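Local coordinates for UPF0135 protein SA1388 (Staphylococcus aureus subsp. aureus, PDB 3LNL), which is of unknown function but binds zinc at a dinuclear centre and assembles, as a NIF3-family member, into a toroidal homohexamer, at residues I33-V38 against D95-I99. The protein carries 2 engineered substitutions. Residues are numbered along the deposited sequence; the frame is centred on the assembly and turned at random. Where two conformers were deposited one is given.
Sequences IGDEDV and DINLI. Engineered in segment 33-38: Glu36 (natural residue Gly).
Ile33 and Leu98 form an antiparallel hydrogen-bonded pair. Leu98 N donates to Ile33 O at 2.7 Å, and Ile33 N returns a longer bond of 3.3 Å to Leu98 O. These bonds continue the pairing of strand 30-32, within this chain an edge strand of the mixed NIF3 sheet, with strand 97-100.

Past Gly34 the side chain of Asn97 takes over from the strand backbone. With CG beside its own backbone N (chi1 -52°), the amide reaches across so that OD1 accepts from Asp35 N at 3.1 Å, the donor tilted 20° from the carbonyl plane. OD1 also lies 3.2 Å from the bare CA of Gly34. At the other end ND2 donates to Asn63 O, and with a bond at each end the amide is held in one rotation; Val38 CG1 lies against ND2 at 3.9 Å. Asp35 then opens a type I turn to Val38, reinforced by an Asx turn in which Asp37 N meets Asp35 OD1 from above the carboxylate plane.

Apolar contact is slight: Ile33 CD1 meets Leu98 CD2 at 4.2 Å. Ile33 packs on helix 83-93, Leu98 on strand 64-67, and Asn97 on Ile7 of helix 7-17, while Ile33 and Gly34 carry the sheet into a parallel ladder with a neighbouring subunit.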
ATOM      1  N   ILE B  33     -30.494   4.429   9.346  1.00 12.19           N
ATOM      2  CA  ILE B  33     -31.190   3.801  10.435  1.00 12.30           C
ATOM      3  C   ILE B  33     -32.662   3.890  10.100  1.00 12.70           C
ATOM      4  O   ILE B  33     -33.196   4.996  10.008  1.00 12.37           O
ATOM      5  CB  ILE B  33     -30.965   4.484  11.807  1.00 12.51           C
ATOM      6  CG1 ILE B  33     -29.512   4.458  12.231  1.00 13.45           C
ATOM      7  CG2 ILE B  33     -31.823   3.732  12.901  1.00 10.88           C
ATOM      8  CD1 ILE B  33     -29.103   5.444  13.304  1.00 13.38           C
ATOM      9  N   GLY B  34     -33.317   2.738   9.957  1.00 11.44           N
ATOM     10  CA  GLY B  34     -34.749   2.720   9.773  1.00 12.04           C
ATOM     11  C   GLY B  34     -35.289   1.557   8.961  1.00 12.20           C
ATOM     12  O   GLY B  34     -34.662   0.518   8.821  1.00 11.99           O
ATOM     13  N   ASP B  35     -36.481   1.767   8.409  1.00 12.59           N
ATOM     14  CA  ASP B  35     -37.256   0.744   7.739  1.00 12.54           C
ATOM     15  C   ASP B  35     -37.899   1.361   6.491  1.00 13.31           C
ATOM     16  O   ASP B  35     -38.728   2.271   6.598  1.00 13.18           O
ATOM     17  CB  ASP B  35     -38.342   0.274   8.694  1.00 12.30           C
ATOM     18  CG  ASP B  35     -39.130  -0.873   8.157  1.00 12.13           C
ATOM     19  OD1 ASP B  35     -39.099  -1.144   6.940  1.00 16.21           O
ATOM     20  OD2 ASP B  35     -39.699  -1.591   8.999  1.00 14.52           O
ATOM     21  N   GLU B  36     -37.507   0.871   5.319  1.00 14.52           N
ATOM     22  CA  GLU B  36     -38.004   1.373   4.014  1.00 15.67           C
ATOM     23  C   GLU B  36     -39.533   1.303   3.888  1.00 14.98           C
ATOM     24  O   GLU B  36     -40.158   2.098   3.165  1.00 14.73           O
ATOM     25  CB  GLU B  36     -37.394   0.511   2.890  1.00 17.62           C
ATOM     26  CG  GLU B  36     -35.840   0.568   2.833  1.00 21.75           C
ATOM     27  CD  GLU B  36     -35.288   1.579   1.863  1.00 28.70           C
ATOM     28  OE1 GLU B  36     -36.046   2.287   1.169  1.00 33.39           O
ATOM     29  OE2 GLU B  36     -34.050   1.665   1.760  1.00 36.18           O
ATOM     30  N   ASP B  37     -40.116   0.364   4.633  0.60 15.20           N
ATOM     31  CA  ASP B  37     -41.511   0.037   4.519  0.60 16.21           C
ATOM     32  C   ASP B  37     -42.396   0.987   5.317  0.60 16.03           C
ATOM     33  O   ASP B  37     -43.619   1.000   5.137  0.60 16.60           O
ATOM     34  CB  ASP B  37     -41.744  -1.424   4.987  0.60 17.00           C
ATOM     35  CG  ASP B  37     -40.752  -2.428   4.355  0.60 21.43           C
ATOM     36  OD1 ASP B  37     -40.487  -2.338   3.110  0.60 20.66           O
ATOM     37  OD2 ASP B  37     -40.206  -3.280   5.133  0.60 24.20           O
ATOM     38  N   VAL B  38     -41.798   1.781   6.203  1.00 15.24           N
ATOM     39  CA  VAL B  38     -42.548   2.576   7.152  1.00 15.73           C
ATOM     40  C   VAL B  38     -43.088   3.858   6.533  1.00 14.67           C
ATOM     41  O   VAL B  38     -42.425   4.496   5.765  1.00 12.49           O
ATOM     42  CB  VAL B  38     -41.694   2.870   8.458  1.00 16.92           C
ATOM     43  CG1 VAL B  38     -42.237   4.047   9.210  1.00 19.73           C
ATOM     44  CG2 VAL B  38     -41.749   1.591   9.351  1.00 17.63           C
ATOM     45  N   ASP B  95     -38.840   4.172  16.679  1.00 15.68           N
ATOM     46  CA  ASP B  95     -39.162   3.996  15.262  1.00 16.24           C
ATOM     47  C   ASP B  95     -38.970   5.283  14.449  1.00 15.21           C
ATOM     48  O   ASP B  95     -39.805   5.648  13.630  1.00 15.00           O
ATOM     49  CB  ASP B  95     -40.582   3.450  15.126  1.00 17.22           C
ATOM     50  CG  ASP B  95     -40.695   2.030  15.682  1.00 19.23           C
ATOM     51  OD1 ASP B  95     -41.321   1.868  16.708  1.00 25.67           O
ATOM     52  OD2 ASP B  95     -40.101   1.107  15.114  1.00 23.56           O
ATOM     53  N   ILE B  96     -37.846   5.962  14.699  1.00 14.42           N
ATOM     54  CA  ILE B  96     -37.449   7.100  13.930  1.00 13.15           C
ATOM     55  C   ILE B  96     -36.418   6.648  12.892  1.00 13.71           C
ATOM     56  O   ILE B  96     -35.459   5.887  13.176  1.00 13.88           O
ATOM     57  CB  ILE B  96     -36.815   8.210  14.792  1.00 14.26           C
ATOM     58  CG1 ILE B  96     -37.660   8.537  16.037  1.00 16.83           C
ATOM     59  CG2 ILE B  96     -36.567   9.462  13.925  1.00 11.45           C
ATOM     60  CD1 ILE B  96     -38.923   9.248  15.801  1.00 17.38           C
ATOM     61  N   ASN B  97     -36.640   7.099  11.673  1.00 12.91           N
ATOM     62  CA  ASN B  97     -35.785   6.823  10.569  1.00 12.22           C
ATOM     63  C   ASN B  97     -34.828   7.997  10.328  1.00 11.68           C
ATOM     64  O   ASN B  97     -35.242   9.153  10.360  1.00 13.04           O
ATOM     65  CB  ASN B  97     -36.635   6.625   9.312  1.00 12.26           C
ATOM     66  CG  ASN B  97     -37.727   5.631   9.504  1.00 14.35           C
ATOM     67  OD1 ASN B  97     -37.467   4.436   9.513  1.00 14.73           O
ATOM     68  ND2 ASN B  97     -38.969   6.114   9.657  1.00 10.98           N
ATOM     69  N   LEU B  98     -33.575   7.684  10.016  1.00 10.70           N
ATOM     70  CA  LEU B  98     -32.527   8.670   9.834  1.00 11.48           C
ATOM     71  C   LEU B  98     -31.882   8.448   8.477  1.00 11.26           C
ATOM     72  O   LEU B  98     -31.300   7.390   8.234  1.00 11.57           O
ATOM     73  CB  LEU B  98     -31.455   8.573  10.950  1.00 11.07           C
ATOM     74  CG  LEU B  98     -30.262   9.543  10.752  1.00 14.67           C
ATOM     75  CD1 LEU B  98     -30.747  11.052  10.782  1.00 13.09           C
ATOM     76  CD2 LEU B  98     -29.136   9.313  11.758  1.00 15.13           C
ATOM     77  N   ILE B  99     -31.946   9.469   7.640  1.00 10.33           N
ATOM     78  CA  ILE B  99     -31.301   9.469   6.326  1.00 11.94           C
ATOM     79  C   ILE B  99     -30.193  10.529   6.327  1.00 11.82           C
ATOM     80  O   ILE B  99     -30.383  11.620   6.852  1.00 13.03           O
ATOM     81  CB  ILE B  99     -32.353   9.862   5.227  1.00 12.03           C
ATOM     82  CG1 ILE B  99     -33.463   8.787   5.153  1.00 11.79           C
ATOM     83  CG2 ILE B  99     -31.670  10.191   3.853  1.00 11.58           C
ATOM     84  CD1 ILE B  99     -34.818   9.306   4.437  1.00  8.58           C
TER